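Local coordinates for protein chitosanase (Gynuella sunshinyii YC6258, PDB 6X2Q) that binds a chitotetraose ligand made of glucosamine units and, as a family 46 glycoside hydrolase, probably hydrolyses chitosan, at residues 190-195 and 202-207; 161-166 and 182-187. All coordinates share one frame; numbering follows the deposited sequence.

Interaction 1 of 2, residues 190-195 and 202-207; sequences QVLRHP and DEWSES. With GCS (2-amino-2-deoxy-beta-D-glucopyranose), chain C.
Leu-192 and Arg-193, at the C-terminal end of helix 177-193, come up against Trp-204 and Ser-205 of the short helix 201-205, with the CA atoms of Arg-193 and Ser-205 only 4.6 Å apart. The chain turns out of helical geometry at His-194, which brings Pro-195 back against the same tryptophan. Leu-192 carries the contact: with CG anti to its own carbonyl carbon (chi1 -72°), its CD2 methyl sits 3.3 Å above one face of the indole, offset toward the rim and 3.5 Å from Trp-204 CD2, and the two side chains cross at about a right angle. Pro-195 CB adds to the apolar surround, 3.8 Å from Trp-204 CE3, and Val-191 CG1 approaches CZ3 more loosely. Packed in this way, the indole presents its NE1 to the sugar and donates a hydrogen bond of 2.8 Å to GCS O3, which lies near the ring plane. The adjacent Glu-203 turns from the helix pair toward the same glucosamine, whose O1 makes a weak bond to Glu-203 OE2. Ser-207 OG donates to Trp-204 O (2.9 Å) in the carbonyl plane, on a lone pair; Ser-207 N also bonds to it, so this carbonyl oxygen accepts two hydrogen bonds. At the surface, Arg-193 NH1 reaches Ser-205 O in a weak, bent bond (3.3 Å, 123°). Helix 134-147 packs beside the contact, with Gln-146 touching Leu-192 and bonding Ser-207 OG and the sugar, and His-147 meeting the indole ring, while helix 156-167 covers Val-191.

Interaction 2 of 2, residues 161-166 and 182-187; sequences ARTTAK and KTFLKI
Thr-163 and Phe-184 mark the closest backbone approach of a helix-helix contact in the all-helical part of the fold, where helix 156-167 lies against helix 177-193. The segment axes pass 9.0 Å apart, with 129° between their N-to-C directions, and no hydrogen bond joins the two segments, so the contact rests on van der Waals packing. Thr-163 buries the largest area in the contact. Its OG1, anti to the carbonyl carbon and beside its own backbone N (chi1 -59°), lies 3.3 Å from Phe-184 CA and meets the edge of the phenyl ring near its plane at CD1 (3.5 Å). This buried hydroxyl is satisfied within its own helix by the carbonyl of Met-159. The methyl branch, CG2, rests 3.9 Å from Thr-183 CB as well as against the backbone of Phe-184. An alanine in place of Thr-163 would probably open a gap beside Phe-184 and Thr-183 and leave the Met-159 carbonyl without its hydroxyl partner. Ile-187 extends CD1 to 3.7 Å from Thr-163 N and packs near CB of Arg-162, whose guanidinium is held by Gly-153 O. Thr-183 CG2, close by, touches the aliphatic part of Lys-166, 3.7 Å from its CG, and the two side chains cross at about a right angle. Lys-166 NZ and Lys-186 NZ are 5.6 Å apart, and probably repel each other. Phe-184 continues inward against Leu-140 and Ala-143 of helix 134-147, and Leu-185 reaches that helix and Met-215 of helix 209-219, so helix 177-193 lies packed among helices 134-147, 156-167 and 209-219.

Helix 177-193 is common to both contacts: residues 182-187 pack on helix 156-167 in interaction 2, and its C-terminal end meets helix 201-205 in interaction 1. The centres lie 16 Å apart, and along the chain the two come in series, interaction 2 closing before interaction 1 opens. They also touch directly, Val-191 CG2 lying 3.2 Å from Arg-162 NH2. Helix 134-147 adjoins both. The sequence of contacts thus runs from the partly exposed helix pair, where the side chain of Arg-162 is about 13 Å from a bound glucosamine, to the glucosamine pocket, where Glu-203 and Trp-204 bind the ligand.

Interaction 1 of 2, residues 190-195 and 202-207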
ATOM      1  N   GLN A 190       1.772  -4.671 -15.720  1.00 30.77           N
ATOM      2  CA  GLN A 190       2.503  -3.950 -16.759  1.00 30.44           C
ATOM      3  C   GLN A 190       3.141  -2.682 -16.208  1.00 32.78           C
ATOM      4  O   GLN A 190       4.267  -2.330 -16.589  1.00 29.62           O
ATOM      5  CB  GLN A 190       1.570  -3.613 -17.920  1.00 27.68           C
ATOM      6  CG  GLN A 190       1.306  -4.788 -18.853  1.00 33.02           C
ATOM      7  CD  GLN A 190       0.039  -4.615 -19.665  1.00 32.02           C
ATOM      8  OE1 GLN A 190      -0.395  -3.494 -19.938  1.00 36.85           O
ATOM      9  NE2 GLN A 190      -0.566  -5.727 -20.053  1.00 37.80           N
ATOM     10  N   VAL A 191       2.436  -1.981 -15.308  1.00 28.42           N
ATOM     11  CA  VAL A 191       2.995  -0.761 -14.721  1.00 29.27           C
ATOM     12  C   VAL A 191       4.150  -1.095 -13.784  1.00 30.74           C
ATOM     13  O   VAL A 191       5.173  -0.395 -13.765  1.00 33.03           O
ATOM     14  CB  VAL A 191       1.895   0.043 -14.001  1.00 32.79           C
ATOM     15  CG1 VAL A 191       2.479   1.061 -13.012  1.00 31.57           C
ATOM     16  CG2 VAL A 191       0.919   0.716 -14.997  1.00 29.08           C
ATOM     17  N   LEU A 192       4.013  -2.156 -12.985  1.00 27.84           N
ATOM     18  CA  LEU A 192       5.108  -2.546 -12.102  1.00 26.43           C
ATOM     19  C   LEU A 192       6.354  -2.944 -12.905  1.00 35.95           C
ATOM     20  O   LEU A 192       7.483  -2.634 -12.505  1.00 31.64           O
ATOM     21  CB  LEU A 192       4.658  -3.678 -11.177  1.00 25.18           C
ATOM     22  CG  LEU A 192       3.662  -3.281 -10.056  1.00 33.82           C
ATOM     23  CD1 LEU A 192       3.169  -4.506  -9.248  1.00 26.32           C
ATOM     24  CD2 LEU A 192       4.226  -2.171  -9.113  1.00 23.22           C
ATOM     25  N   ARG A 193       6.160  -3.628 -14.046  1.00 34.19           N
ATOM     26  CA  ARG A 193       7.285  -4.015 -14.895  1.00 35.27           C
ATOM     27  C   ARG A 193       7.860  -2.824 -15.647  1.00 37.97           C
ATOM     28  O   ARG A 193       9.063  -2.800 -15.935  1.00 41.58           O
ATOM     29  CB  ARG A 193       6.860  -5.087 -15.907  1.00 35.62           C
ATOM     30  CG  ARG A 193       6.718  -6.494 -15.335  1.00 43.46           C
ATOM     31  CD  ARG A 193       7.512  -7.541 -16.132  1.00 54.57           C
ATOM     32  NE  ARG A 193       7.324  -8.881 -15.576  1.00 62.95           N
ATOM     33  CZ  ARG A 193       7.851  -9.304 -14.424  1.00 62.02           C
ATOM     34  NH1 ARG A 193       8.628  -8.498 -13.706  1.00 53.86           N
ATOM     35  NH2 ARG A 193       7.608 -10.540 -13.989  1.00 59.81           N
ATOM     36  N   HIS A 194       7.029  -1.842 -15.990  1.00 37.02           N
ATOM     37  CA  HIS A 194       7.440  -0.737 -16.857  1.00 35.38           C
ATOM     38  C   HIS A 194       6.907   0.580 -16.337  1.00 31.79           C
ATOM     39  O   HIS A 194       6.102   1.248 -16.994  1.00 33.50           O
ATOM     40  CB  HIS A 194       6.971  -0.983 -18.291  1.00 38.18           C
ATOM     41  CG  HIS A 194       7.601  -2.184 -18.903  1.00 42.89           C
ATOM     42  ND1 HIS A 194       6.871  -3.277 -19.320  1.00 42.44           N
ATOM     43  CD2 HIS A 194       8.903  -2.494 -19.107  1.00 38.50           C
ATOM     44  CE1 HIS A 194       7.697  -4.197 -19.785  1.00 41.76           C
ATOM     45  NE2 HIS A 194       8.935  -3.747 -19.666  1.00 44.59           N
ATOM     46  N   PRO A 195       7.373   1.015 -15.174  1.00 30.09           N
ATOM     47  CA  PRO A 195       6.856   2.266 -14.613  1.00 33.31           C
ATOM     48  C   PRO A 195       7.385   3.479 -15.366  1.00 37.91           C
ATOM     49  O   PRO A 195       8.507   3.486 -15.877  1.00 41.56           O
ATOM     50  CB  PRO A 195       7.352   2.244 -13.160  1.00 33.72           C
ATOM     51  CG  PRO A 195       8.490   1.271 -13.133  1.00 35.35           C
ATOM     52  CD  PRO A 195       8.355   0.345 -14.300  1.00 33.07           C
ATOM     53  N   ASP A 202      13.408  -1.125 -10.543  1.00 35.42           N
ATOM     54  CA  ASP A 202      13.922  -2.326  -9.890  1.00 36.96           C
ATOM     55  C   ASP A 202      13.031  -2.750  -8.728  1.00 42.28           C
ATOM     56  O   ASP A 202      12.686  -3.929  -8.595  1.00 43.78           O
ATOM     57  CB  ASP A 202      15.348  -2.089  -9.382  1.00 45.82           C
ATOM     58  CG  ASP A 202      16.369  -1.976 -10.498  1.00 55.48           C
ATOM     59  OD1 ASP A 202      17.435  -1.364 -10.238  1.00 55.22           O
ATOM     60  OD2 ASP A 202      16.117  -2.507 -11.613  1.00 49.80           O
ATOM     61  N   GLU A 203      12.692  -1.802  -7.843  1.00 41.46           N
ATOM     62  CA  GLU A 203      11.827  -2.109  -6.705  1.00 40.85           C
ATOM     63  C   GLU A 203      10.519  -2.728  -7.173  1.00 36.54           C
ATOM     64  O   GLU A 203      10.126  -3.808  -6.722  1.00 36.81           O
ATOM     65  CB  GLU A 203      11.550  -0.836  -5.903  1.00 41.16           C
ATOM     66  CG  GLU A 203      12.352  -0.697  -4.640  1.00 54.20           C
ATOM     67  CD  GLU A 203      11.936  -1.679  -3.565  1.00 60.32           C
ATOM     68  OE1 GLU A 203      12.681  -2.657  -3.330  1.00 63.13           O
ATOM     69  OE2 GLU A 203      10.868  -1.472  -2.948  1.00 61.43           O
ATOM     70  N   TRP A 204       9.840  -2.062  -8.102  1.00 33.86           N
ATOM     71  CA  TRP A 204       8.506  -2.497  -8.483  1.00 32.68           C
ATOM     72  C   TRP A 204       8.546  -3.764  -9.330  1.00 38.72           C
ATOM     73  O   TRP A 204       7.715  -4.664  -9.150  1.00 32.37           O
ATOM     74  CB  TRP A 204       7.799  -1.370  -9.225  1.00 32.51           C
ATOM     75  CG  TRP A 204       7.174  -0.369  -8.313  1.00 30.53           C
ATOM     76  CD1 TRP A 204       7.335  -0.273  -6.955  1.00 30.54           C
ATOM     77  CD2 TRP A 204       6.278   0.679  -8.690  1.00 28.24           C
ATOM     78  NE1 TRP A 204       6.594   0.779  -6.465  1.00 30.69           N
ATOM     79  CE2 TRP A 204       5.931   1.375  -7.511  1.00 31.19           C
ATOM     80  CE3 TRP A 204       5.735   1.097  -9.910  1.00 29.72           C
ATOM     81  CZ2 TRP A 204       5.059   2.460  -7.521  1.00 31.70           C
ATOM     82  CZ3 TRP A 204       4.861   2.173  -9.916  1.00 33.08           C
ATOM     83  CH2 TRP A 204       4.536   2.845  -8.733  1.00 33.67           C
ATOM     84  N   SER A 205       9.507  -3.854 -10.257  1.00 33.83           N
ATOM     85  CA  SER A 205       9.603  -5.031 -11.112  1.00 39.18           C
ATOM     86  C   SER A 205       9.725  -6.316 -10.294  1.00 36.31           C
ATOM     87  O   SER A 205       9.100  -7.329 -10.621  1.00 42.27           O
ATOM     88  CB  SER A 205      10.793  -4.892 -12.066  1.00 42.32           C
ATOM     89  OG  SER A 205      10.803  -5.982 -12.965  1.00 50.23           O
ATOM     90  N   GLU A 206      10.510  -6.295  -9.222  1.00 34.15           N
ATOM     91  CA  GLU A 206      10.656  -7.472  -8.374  1.00 39.23           C
ATOM     92  C   GLU A 206       9.434  -7.740  -7.496  1.00 38.20           C
ATOM     93  O   GLU A 206       9.442  -8.713  -6.733  1.00 38.39           O
ATOM     94  CB  GLU A 206      11.891  -7.315  -7.486  1.00 46.38           C
ATOM     95  CG  GLU A 206      13.195  -7.201  -8.259  1.00 56.54           C
ATOM     96  CD  GLU A 206      14.408  -7.533  -7.404  1.00 72.82           C
ATOM     97  OE1 GLU A 206      14.744  -8.738  -7.292  1.00 81.34           O
ATOM     98  OE2 GLU A 206      15.020  -6.596  -6.838  1.00 79.81           O
ATOM     99  N   SER A 207       8.401  -6.907  -7.556  1.00 33.36           N
ATOM    100  CA  SER A 207       7.253  -7.072  -6.676  1.00 39.16           C
ATOM    101  C   SER A 207       6.014  -7.613  -7.392  1.00 35.66           C
ATOM    102  O   SER A 207       4.924  -7.580  -6.821  1.00 34.91           O
ATOM    103  CB  SER A 207       6.919  -5.740  -6.007  1.00 35.84           C
ATOM    104  OG  SER A 207       6.057  -4.976  -6.845  1.00 36.23           O
TER
HETATM  105  C1  GCS C 304       7.915   1.112  -1.446  1.00 49.11           C
HETATM  106  C2  GCS C 304       7.540   1.200  -3.027  1.00 44.14           C
HETATM  107  C3  GCS C 304       6.359   2.290  -2.972  1.00 39.32           C
HETATM  108  C4  GCS C 304       5.318   2.205  -1.802  1.00 44.32           C
HETATM  109  C5  GCS C 304       5.586   1.676  -0.383  1.00 45.05           C
HETATM  110  C6  GCS C 304       4.537   1.058  -0.030  1.00 43.90           C
HETATM  111  N2  GCS C 304       8.565   1.537  -3.839  1.00 48.73           N
HETATM  112  O1  GCS C 304       8.804   0.070  -1.456  1.00 53.74           O
HETATM  113  O3  GCS C 304       5.572   1.882  -4.111  1.00 37.46           O
HETATM  114  O5  GCS C 304       6.852   0.924  -0.582  1.00 45.65           O
HETATM  115  O6  GCS C 304       4.827   0.087   0.991  1.00 47.33           O

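Interaction 2 of 2, residues 161-166 and 182-187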
ATOM      1  N   ALA A 161      -8.535   4.299 -14.574  1.00 32.86           N
ATOM      2  CA  ALA A 161      -9.032   4.919 -15.799  1.00 37.55           C
ATOM      3  C   ALA A 161      -8.684   4.074 -17.014  1.00 35.69           C
ATOM      4  O   ALA A 161      -9.517   3.882 -17.906  1.00 37.37           O
ATOM      5  CB  ALA A 161      -8.462   6.327 -15.948  1.00 36.76           C
ATOM      6  N   ARG A 162      -7.462   3.546 -17.062  1.00 36.68           N
ATOM      7  CA  ARG A 162      -7.087   2.711 -18.198  1.00 37.10           C
ATOM      8  C   ARG A 162      -7.820   1.378 -18.169  1.00 36.75           C
ATOM      9  O   ARG A 162      -8.180   0.848 -19.227  1.00 36.17           O
ATOM     10  CB  ARG A 162      -5.570   2.508 -18.229  1.00 37.32           C
ATOM     11  CG  ARG A 162      -4.801   3.827 -18.345  1.00 41.36           C
ATOM     12  CD  ARG A 162      -3.395   3.647 -18.937  1.00 47.15           C
ATOM     13  NE  ARG A 162      -2.461   2.989 -18.018  1.00 48.52           N
ATOM     14  CZ  ARG A 162      -1.799   3.621 -17.048  1.00 45.85           C
ATOM     15  NH1 ARG A 162      -1.967   4.928 -16.867  1.00 42.30           N
ATOM     16  NH2 ARG A 162      -0.976   2.941 -16.255  1.00 42.01           N
ATOM     17  N   THR A 163      -8.081   0.829 -16.981  1.00 36.95           N
ATOM     18  CA  THR A 163      -8.895  -0.380 -16.942  1.00 35.92           C
ATOM     19  C   THR A 163     -10.276  -0.115 -17.530  1.00 36.08           C
ATOM     20  O   THR A 163     -10.764  -0.884 -18.367  1.00 38.77           O
ATOM     21  CB  THR A 163      -8.999  -0.914 -15.516  1.00 31.56           C
ATOM     22  OG1 THR A 163      -7.688  -1.209 -15.014  1.00 30.60           O
ATOM     23  CG2 THR A 163      -9.814  -2.197 -15.503  1.00 30.66           C
ATOM     24  N   THR A 164     -10.889   1.004 -17.161  1.00 37.29           N
ATOM     25  CA  THR A 164     -12.248   1.286 -17.606  1.00 41.54           C
ATOM     26  C   THR A 164     -12.295   1.582 -19.102  1.00 40.78           C
ATOM     27  O   THR A 164     -13.237   1.172 -19.792  1.00 38.31           O
ATOM     28  CB  THR A 164     -12.826   2.441 -16.794  1.00 40.09           C
ATOM     29  OG1 THR A 164     -12.840   2.063 -15.413  1.00 40.35           O
ATOM     30  CG2 THR A 164     -14.250   2.774 -17.250  1.00 37.32           C
ATOM     31  N   ALA A 165     -11.285   2.282 -19.619  1.00 40.05           N
ATOM     32  CA  ALA A 165     -11.175   2.479 -21.061  1.00 38.38           C
ATOM     33  C   ALA A 165     -11.109   1.146 -21.804  1.00 39.50           C
ATOM     34  O   ALA A 165     -11.782   0.962 -22.824  1.00 44.15           O
ATOM     35  CB  ALA A 165      -9.943   3.333 -21.372  1.00 33.19           C
ATOM     36  N   LYS A 166     -10.323   0.198 -21.290  1.00 39.62           N
ATOM     37  CA  LYS A 166     -10.063  -1.052 -22.002  1.00 35.36           C
ATOM     38  C   LYS A 166     -11.307  -1.931 -22.092  1.00 38.35           C
ATOM     39  O   LYS A 166     -11.562  -2.541 -23.138  1.00 34.37           O
ATOM     40  CB  LYS A 166      -8.917  -1.802 -21.312  1.00 34.83           C
ATOM     41  CG  LYS A 166      -8.579  -3.165 -21.905  1.00 38.10           C
ATOM     42  CD  LYS A 166      -7.796  -3.019 -23.198  1.00 44.62           C
ATOM     43  CE  LYS A 166      -8.110  -4.134 -24.178  1.00 45.30           C
ATOM     44  NZ  LYS A 166      -6.988  -5.105 -24.325  1.00 61.00           N
ATOM     45  N   LYS A 182      -9.742  -8.542 -13.851  1.00 29.81           N
ATOM     46  CA  LYS A 182      -8.634  -9.211 -14.527  1.00 31.72           C
ATOM     47  C   LYS A 182      -7.829  -8.217 -15.362  1.00 32.95           C
ATOM     48  O   LYS A 182      -6.587  -8.239 -15.363  1.00 30.51           O
ATOM     49  CB  LYS A 182      -9.164 -10.346 -15.395  1.00 36.14           C
ATOM     50  CG  LYS A 182      -8.125 -11.404 -15.734  1.00 40.66           C
ATOM     51  CD  LYS A 182      -8.383 -11.995 -17.094  1.00 48.02           C
ATOM     52  CE  LYS A 182      -8.504 -13.524 -17.047  1.00 55.03           C
ATOM     53  NZ  LYS A 182      -8.390 -14.113 -18.428  1.00 54.11           N
ATOM     54  N   THR A 183      -8.529  -7.320 -16.050  1.00 29.43           N
ATOM     55  CA  THR A 183      -7.873  -6.263 -16.800  1.00 29.04           C
ATOM     56  C   THR A 183      -7.047  -5.364 -15.876  1.00 31.49           C
ATOM     57  O   THR A 183      -5.906  -5.002 -16.201  1.00 30.68           O
ATOM     58  CB  THR A 183      -8.937  -5.459 -17.547  1.00 29.43           C
ATOM     59  OG1 THR A 183      -9.712  -6.348 -18.367  1.00 36.59           O
ATOM     60  CG2 THR A 183      -8.308  -4.409 -18.418  1.00 33.34           C
ATOM     61  N   PHE A 184      -7.601  -5.007 -14.712  1.00 28.89           N
ATOM     62  CA  PHE A 184      -6.869  -4.153 -13.774  1.00 28.18           C
ATOM     63  C   PHE A 184      -5.582  -4.826 -13.318  1.00 24.48           C
ATOM     64  O   PHE A 184      -4.533  -4.190 -13.239  1.00 30.61           O
ATOM     65  CB  PHE A 184      -7.746  -3.811 -12.562  1.00 28.33           C
ATOM     66  CG  PHE A 184      -7.018  -3.007 -11.491  1.00 32.58           C
ATOM     67  CD1 PHE A 184      -6.891  -1.624 -11.601  1.00 24.60           C
ATOM     68  CD2 PHE A 184      -6.443  -3.641 -10.393  1.00 26.89           C
ATOM     69  CE1 PHE A 184      -6.232  -0.893 -10.627  1.00 29.11           C
ATOM     70  CE2 PHE A 184      -5.787  -2.915  -9.418  1.00 28.17           C
ATOM     71  CZ  PHE A 184      -5.675  -1.540  -9.534  1.00 27.37           C
ATOM     72  N   LEU A 185      -5.647  -6.116 -12.989  1.00 26.31           N
ATOM     73  CA  LEU A 185      -4.453  -6.811 -12.527  1.00 27.11           C
ATOM     74  C   LEU A 185      -3.388  -6.873 -13.622  1.00 32.27           C
ATOM     75  O   LEU A 185      -2.196  -6.700 -13.342  1.00 32.97           O
ATOM     76  CB  LEU A 185      -4.821  -8.213 -12.035  1.00 26.28           C
ATOM     77  CG  LEU A 185      -5.785  -8.265 -10.839  1.00 28.41           C
ATOM     78  CD1 LEU A 185      -6.156  -9.721 -10.497  1.00 23.77           C
ATOM     79  CD2 LEU A 185      -5.198  -7.523  -9.628  1.00 29.24           C
ATOM     80  N   LYS A 186      -3.800  -7.086 -14.882  1.00 28.42           N
ATOM     81  CA  LYS A 186      -2.831  -7.155 -15.974  1.00 31.68           C
ATOM     82  C   LYS A 186      -2.209  -5.793 -16.235  1.00 31.08           C
ATOM     83  O   LYS A 186      -1.000  -5.689 -16.481  1.00 31.48           O
ATOM     84  CB  LYS A 186      -3.497  -7.692 -17.245  1.00 29.12           C
ATOM     85  CG  LYS A 186      -3.859  -9.168 -17.141  1.00 37.45           C
ATOM     86  CD  LYS A 186      -4.203  -9.781 -18.490  1.00 43.94           C
ATOM     87  CE  LYS A 186      -5.480  -9.197 -19.038  1.00 42.11           C
ATOM     88  NZ  LYS A 186      -5.267  -8.805 -20.465  1.00 52.37           N
ATOM     89  N   ILE A 187      -3.028  -4.741 -16.195  1.00 29.51           N
ATOM     90  CA  ILE A 187      -2.511  -3.386 -16.315  1.00 33.51           C
ATOM     91  C   ILE A 187      -1.560  -3.077 -15.162  1.00 35.18           C
ATOM     92  O   ILE A 187      -0.495  -2.480 -15.361  1.00 31.20           O
ATOM     93  CB  ILE A 187      -3.684  -2.393 -16.396  1.00 33.62           C
ATOM     94  CG1 ILE A 187      -4.315  -2.482 -17.796  1.00 34.57           C
ATOM     95  CG2 ILE A 187      -3.222  -0.975 -16.035  1.00 35.57           C
ATOM     96  CD1 ILE A 187      -5.524  -1.615 -18.001  1.00 34.68           C
TER